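Polymerase subunit PA (Dhori virus, PDB 4CGS) contributes the N-terminal cap-snatching domain of the PA subunit to an orthomyxovirus polymerase and probably binds RNA. Local coordinates at residues S13-L18 against N63-P68; A17-S22 against E33-E38. One frame throughout, in Å; residues are numbered along the deposited sequence.

Interaction 1: residues S13-L18 against N63-P68; sequences SEIWAL and NMWTPP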
# COMPACT_ATOMS: atom_id res chain seq x y z
N SER A 13 6.20 -13.47 -6.57
CA SER A 13 6.86 -13.30 -7.81
C SER A 13 6.07 -12.41 -8.73
O SER A 13 6.65 -11.61 -9.45
CB SER A 13 7.16 -14.67 -8.47
OG SER A 13 8.02 -15.45 -7.68
N GLU A 14 4.75 -12.54 -8.71
CA GLU A 14 3.91 -11.74 -9.67
C GLU A 14 3.84 -10.29 -9.29
O GLU A 14 3.83 -9.45 -10.19
CB GLU A 14 2.55 -12.39 -9.88
CG GLU A 14 1.67 -12.54 -8.63
CD GLU A 14 1.86 -13.80 -7.78
OE1 GLU A 14 2.95 -14.40 -7.83
OE2 GLU A 14 0.86 -14.12 -7.07
N ILE A 15 3.84 -9.97 -8.01
CA ILE A 15 3.93 -8.56 -7.55
C ILE A 15 5.28 -7.95 -7.89
O ILE A 15 5.37 -6.85 -8.40
CB ILE A 15 3.47 -8.43 -6.09
CG1 ILE A 15 1.95 -8.60 -5.99
CG2 ILE A 15 4.01 -7.09 -5.52
CD1 ILE A 15 1.44 -8.64 -4.54
N TRP A 16 6.36 -8.71 -7.67
CA TRP A 16 7.68 -8.27 -8.03
C TRP A 16 7.74 -8.02 -9.51
O TRP A 16 8.27 -6.97 -9.96
CB TRP A 16 8.69 -9.26 -7.61
CG TRP A 16 10.13 -8.89 -7.79
CD1 TRP A 16 11.02 -9.34 -8.75
CD2 TRP A 16 10.89 -8.05 -6.93
NE1 TRP A 16 12.20 -8.84 -8.55
CE2 TRP A 16 12.24 -8.04 -7.46
CE3 TRP A 16 10.61 -7.29 -5.83
CZ2 TRP A 16 13.25 -7.31 -6.87
CZ3 TRP A 16 11.63 -6.61 -5.21
CH2 TRP A 16 12.92 -6.62 -5.74
N ALA A 17 7.23 -8.93 -10.30
CA ALA A 17 7.29 -8.73 -11.74
C ALA A 17 6.45 -7.47 -12.16
O ALA A 17 6.85 -6.68 -13.05
CB ALA A 17 6.82 -9.97 -12.47
N LEU A 18 5.27 -7.33 -11.61
CA LEU A 18 4.40 -6.22 -11.93
C LEU A 18 5.09 -4.86 -11.61
O LEU A 18 4.89 -3.85 -12.30
CB LEU A 18 3.01 -6.34 -11.25
CG LEU A 18 1.99 -5.27 -11.72
CD1 LEU A 18 1.90 -5.15 -13.26
CD2 LEU A 18 0.63 -5.45 -11.09
N ASN A 63 -6.24 1.36 -7.69
CA ASN A 63 -5.66 2.21 -8.75
C ASN A 63 -4.13 2.07 -8.79
O ASN A 63 -3.53 2.41 -9.81
CB ASN A 63 -6.00 3.70 -8.48
CG ASN A 63 -7.40 4.08 -8.62
OD1 ASN A 63 -7.88 4.94 -7.88
ND2 ASN A 63 -8.11 3.46 -9.56
N MET A 64 -3.45 1.68 -7.72
CA MET A 64 -2.02 1.58 -7.76
C MET A 64 -1.56 0.67 -8.86
O MET A 64 -2.15 -0.40 -9.09
CB MET A 64 -1.48 1.11 -6.44
CG MET A 64 -0.00 1.12 -6.37
SD MET A 64 0.62 0.66 -4.72
CE MET A 64 2.38 0.56 -5.03
N TRP A 65 -0.56 1.11 -9.56
CA TRP A 65 0.04 0.43 -10.73
C TRP A 65 -0.91 0.30 -11.93
O TRP A 65 -0.63 -0.50 -12.82
CB TRP A 65 0.66 -0.91 -10.33
CG TRP A 65 1.87 -0.79 -9.47
CD1 TRP A 65 2.65 0.31 -9.13
CD2 TRP A 65 2.49 -1.91 -8.77
NE1 TRP A 65 3.68 -0.07 -8.32
CE2 TRP A 65 3.66 -1.38 -8.10
CE3 TRP A 65 2.24 -3.27 -8.71
CZ2 TRP A 65 4.47 -2.21 -7.35
CZ3 TRP A 65 3.09 -4.06 -7.99
CH2 TRP A 65 4.16 -3.55 -7.30
N THR A 66 -1.90 1.18 -12.02
CA THR A 66 -2.68 1.40 -13.18
C THR A 66 -2.42 2.79 -13.72
O THR A 66 -1.95 3.69 -12.98
CB THR A 66 -4.18 1.20 -12.98
OG1 THR A 66 -4.73 2.35 -12.28
CG2 THR A 66 -4.47 -0.15 -12.22
N PRO A 67 -2.60 3.00 -15.02
CA PRO A 67 -2.36 4.35 -15.58
C PRO A 67 -3.23 5.39 -14.99
O PRO A 67 -4.34 5.09 -14.71
CB PRO A 67 -2.64 4.15 -17.08
CG PRO A 67 -2.49 2.70 -17.33
CD PRO A 67 -2.88 1.99 -16.07
N PRO A 68 -2.70 6.61 -14.73
CA PRO A 68 -3.59 7.63 -14.11
C PRO A 68 -4.82 7.94 -14.92
O PRO A 68 -5.86 8.20 -14.34
CB PRO A 68 -2.66 8.85 -13.93
CG PRO A 68 -1.28 8.29 -14.00
CD PRO A 68 -1.30 7.04 -14.84
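Trp65 reaches from its loop to helix 13-18 and lays the six-membered end of its indole against Leu18 and Ile15. Leu18 meets it with CD2, which comes up at the ring edge, near the plane, 3.6 Å from Trp65 CE3. The leucine CG is carried anti to its backbone N (chi1 -172°), which puts CG and CD2 beside Trp65 CE3. The two side chains pass each other in opposite directions. Ile15 crosses the tryptophan at about a right angle; its CG2 methyl stands 4.0 Å from Trp65 CH2, while its backbone O lies obliquely 3.6 Å from Trp65 CZ3. A large flat ring suits this place: Leu18 CA and Trp65 CA are 8.0 Å apart, a gap that the long indole bridges. Within the loop, Met64 CE sits 3.5 Å above the ring face opposite the one beneath the Leu18 carbonyl carbon. The polar corner is held by Glu38, which accepts a hydrogen bond from Trp65 NE1, and Tyr42 stacks on the indole. Trp65 takes the third position, with left-handed backbone angles, of a type II beta turn from Asn63 to Thr66, which projects the indole from the loop after strand 57-62 toward helix 13-18.

Interaction 2: residues A17-S22 against E33-E38; sequences ALSETS and EARIVE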
# COMPACT_ATOMS: atom_id res chain seq x y z
N ALA A 17 7.23 -8.93 -10.30
CA ALA A 17 7.29 -8.73 -11.74
C ALA A 17 6.45 -7.47 -12.16
O ALA A 17 6.85 -6.68 -13.05
CB ALA A 17 6.82 -9.97 -12.47
N LEU A 18 5.27 -7.33 -11.61
CA LEU A 18 4.40 -6.22 -11.93
C LEU A 18 5.09 -4.86 -11.61
O LEU A 18 4.89 -3.85 -12.30
CB LEU A 18 3.01 -6.34 -11.25
CG LEU A 18 1.99 -5.27 -11.72
CD1 LEU A 18 1.90 -5.15 -13.26
CD2 LEU A 18 0.63 -5.45 -11.09
N SER A 19 5.87 -4.85 -10.55
CA SER A 19 6.58 -3.64 -10.18
C SER A 19 7.54 -3.13 -11.24
O SER A 19 7.97 -1.98 -11.18
CB SER A 19 7.31 -3.76 -8.86
OG SER A 19 8.45 -4.53 -8.93
N GLU A 20 7.91 -3.96 -12.21
CA GLU A 20 8.74 -3.40 -13.35
C GLU A 20 8.01 -2.35 -14.19
O GLU A 20 8.59 -1.54 -14.95
CB GLU A 20 8.98 -4.52 -14.31
CG GLU A 20 9.97 -5.53 -13.78
CD GLU A 20 10.25 -6.66 -14.80
OE1 GLU A 20 9.41 -6.83 -15.73
OE2 GLU A 20 11.28 -7.36 -14.66
N THR A 21 6.67 -2.22 -14.01
CA THR A 21 5.89 -1.20 -14.77
C THR A 21 5.97 0.18 -14.12
O THR A 21 5.49 1.15 -14.70
CB THR A 21 4.38 -1.56 -14.84
OG1 THR A 21 3.75 -1.59 -13.54
CG2 THR A 21 4.14 -2.91 -15.63
N SER A 22 6.53 0.24 -12.89
CA SER A 22 6.68 1.43 -12.17
C SER A 22 8.07 2.14 -12.19
O SER A 22 9.09 1.61 -11.87
CB SER A 22 6.32 1.15 -10.73
OG SER A 22 6.47 2.34 -10.02
N GLU A 33 15.78 -0.96 -2.30
CA GLU A 33 15.04 -0.70 -1.07
C GLU A 33 13.66 -0.10 -1.42
O GLU A 33 12.64 -0.47 -0.87
CB GLU A 33 15.78 0.23 -0.15
CG GLU A 33 17.09 -0.27 0.48
CD GLU A 33 18.34 -0.18 -0.41
OE1 GLU A 33 18.26 0.04 -1.61
OE2 GLU A 33 19.46 -0.24 0.16
N ALA A 34 13.67 0.89 -2.29
CA ALA A 34 12.46 1.51 -2.72
C ALA A 34 11.55 0.56 -3.43
O ALA A 34 10.31 0.62 -3.22
CB ALA A 34 12.73 2.73 -3.58
N ARG A 35 12.04 -0.35 -4.22
CA ARG A 35 11.22 -1.32 -4.95
C ARG A 35 10.55 -2.26 -3.95
O ARG A 35 9.36 -2.59 -4.10
CB ARG A 35 12.06 -2.12 -5.92
CG ARG A 35 11.31 -3.05 -6.82
CD ARG A 35 12.15 -3.67 -7.89
NE ARG A 35 11.35 -4.54 -8.74
CZ ARG A 35 11.88 -5.30 -9.71
NH1 ARG A 35 13.21 -5.25 -9.91
NH2 ARG A 35 11.12 -6.14 -10.43
N ILE A 36 11.31 -2.71 -2.93
CA ILE A 36 10.72 -3.54 -1.92
C ILE A 36 9.63 -2.84 -1.19
O ILE A 36 8.55 -3.39 -1.02
CB ILE A 36 11.80 -4.09 -0.95
CG1 ILE A 36 12.74 -5.07 -1.73
CG2 ILE A 36 11.15 -4.83 0.22
CD1 ILE A 36 14.01 -5.47 -1.01
N VAL A 37 9.88 -1.63 -0.72
CA VAL A 37 8.82 -0.84 -0.08
C VAL A 37 7.59 -0.63 -0.96
O VAL A 37 6.46 -0.74 -0.48
CB VAL A 37 9.35 0.47 0.51
CG1 VAL A 37 8.21 1.35 1.02
CG2 VAL A 37 10.33 0.17 1.64
N GLU A 38 7.82 -0.42 -2.25
CA GLU A 38 6.67 -0.19 -3.18
C GLU A 38 5.88 -1.47 -3.34
O GLU A 38 4.65 -1.45 -3.39
CB GLU A 38 7.20 0.35 -4.52
CG GLU A 38 6.11 0.91 -5.42
CD GLU A 38 6.64 1.56 -6.67
OE1 GLU A 38 7.82 1.93 -6.74
OE2 GLU A 38 5.83 1.65 -7.63
O HOH W 1 11.87 -8.03 -12.37
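Arg35 of helix 31-44 brings its guanidinium end to Ser19 and Glu20. From CB, CG departs anti to the backbone N (chi1 -174°), and the methylenes run fully extended, Arg35 CG and CD passing Ser19 OG at 3.8 and 3.9 Å. At NE the chain makes its main bond across the contact: the N-H points to Ser19 OG at 2.9 Å and 161°, with the oxygen close to the guanidinium plane. Beyond CZ, NH2 lies 3.6 Å from Glu20 CG and donates to water 1, which in turn donates to Glu20 OE2, so the two opposite charges are joined through solvent rather than by a direct salt bridge. NH2 also bonds Trp16 O, and the guanidinium makes a cation-pi contact with the Trp16 ring. Arg35 and Ser19 thus both bond to Trp16 O, joining the last part of helix 13-18 and the residues after it to helix 31-44. An arginine suits the spot, having length to cross and several N-H groups to share. Glu38, about one turn after Arg35 on helix 31-44, accepts from Ser22 OG through OE2 at 2.6 Å, on its syn side, and the same OG is hydrogen-bonded to Glu24 N.

In the fold
Both interactions begin from helix 13-18 and its C-terminal end, their centres about 8 Å apart, on the same side of the chain's centre. Interaction 1 is partly buried and apolar, joining the helix to the loop that follows strand 57-62; interaction 2 has more buried residues, three of the five that touch, yet is polar, joining the helix end and the following loop to helix 31-44. They meet directly: Trp65 CH2 packs on Ser19 CB at 3.5 Å, and Glu38 OE2 serves both Ser22 and the indole N-H of Trp65. Hydrocarbon contact thus fits the side facing the aromatic ring, whereas hydrogen bonds and a water bridge engage the charged ends of Arg35, Glu38 and the exposed Glu20.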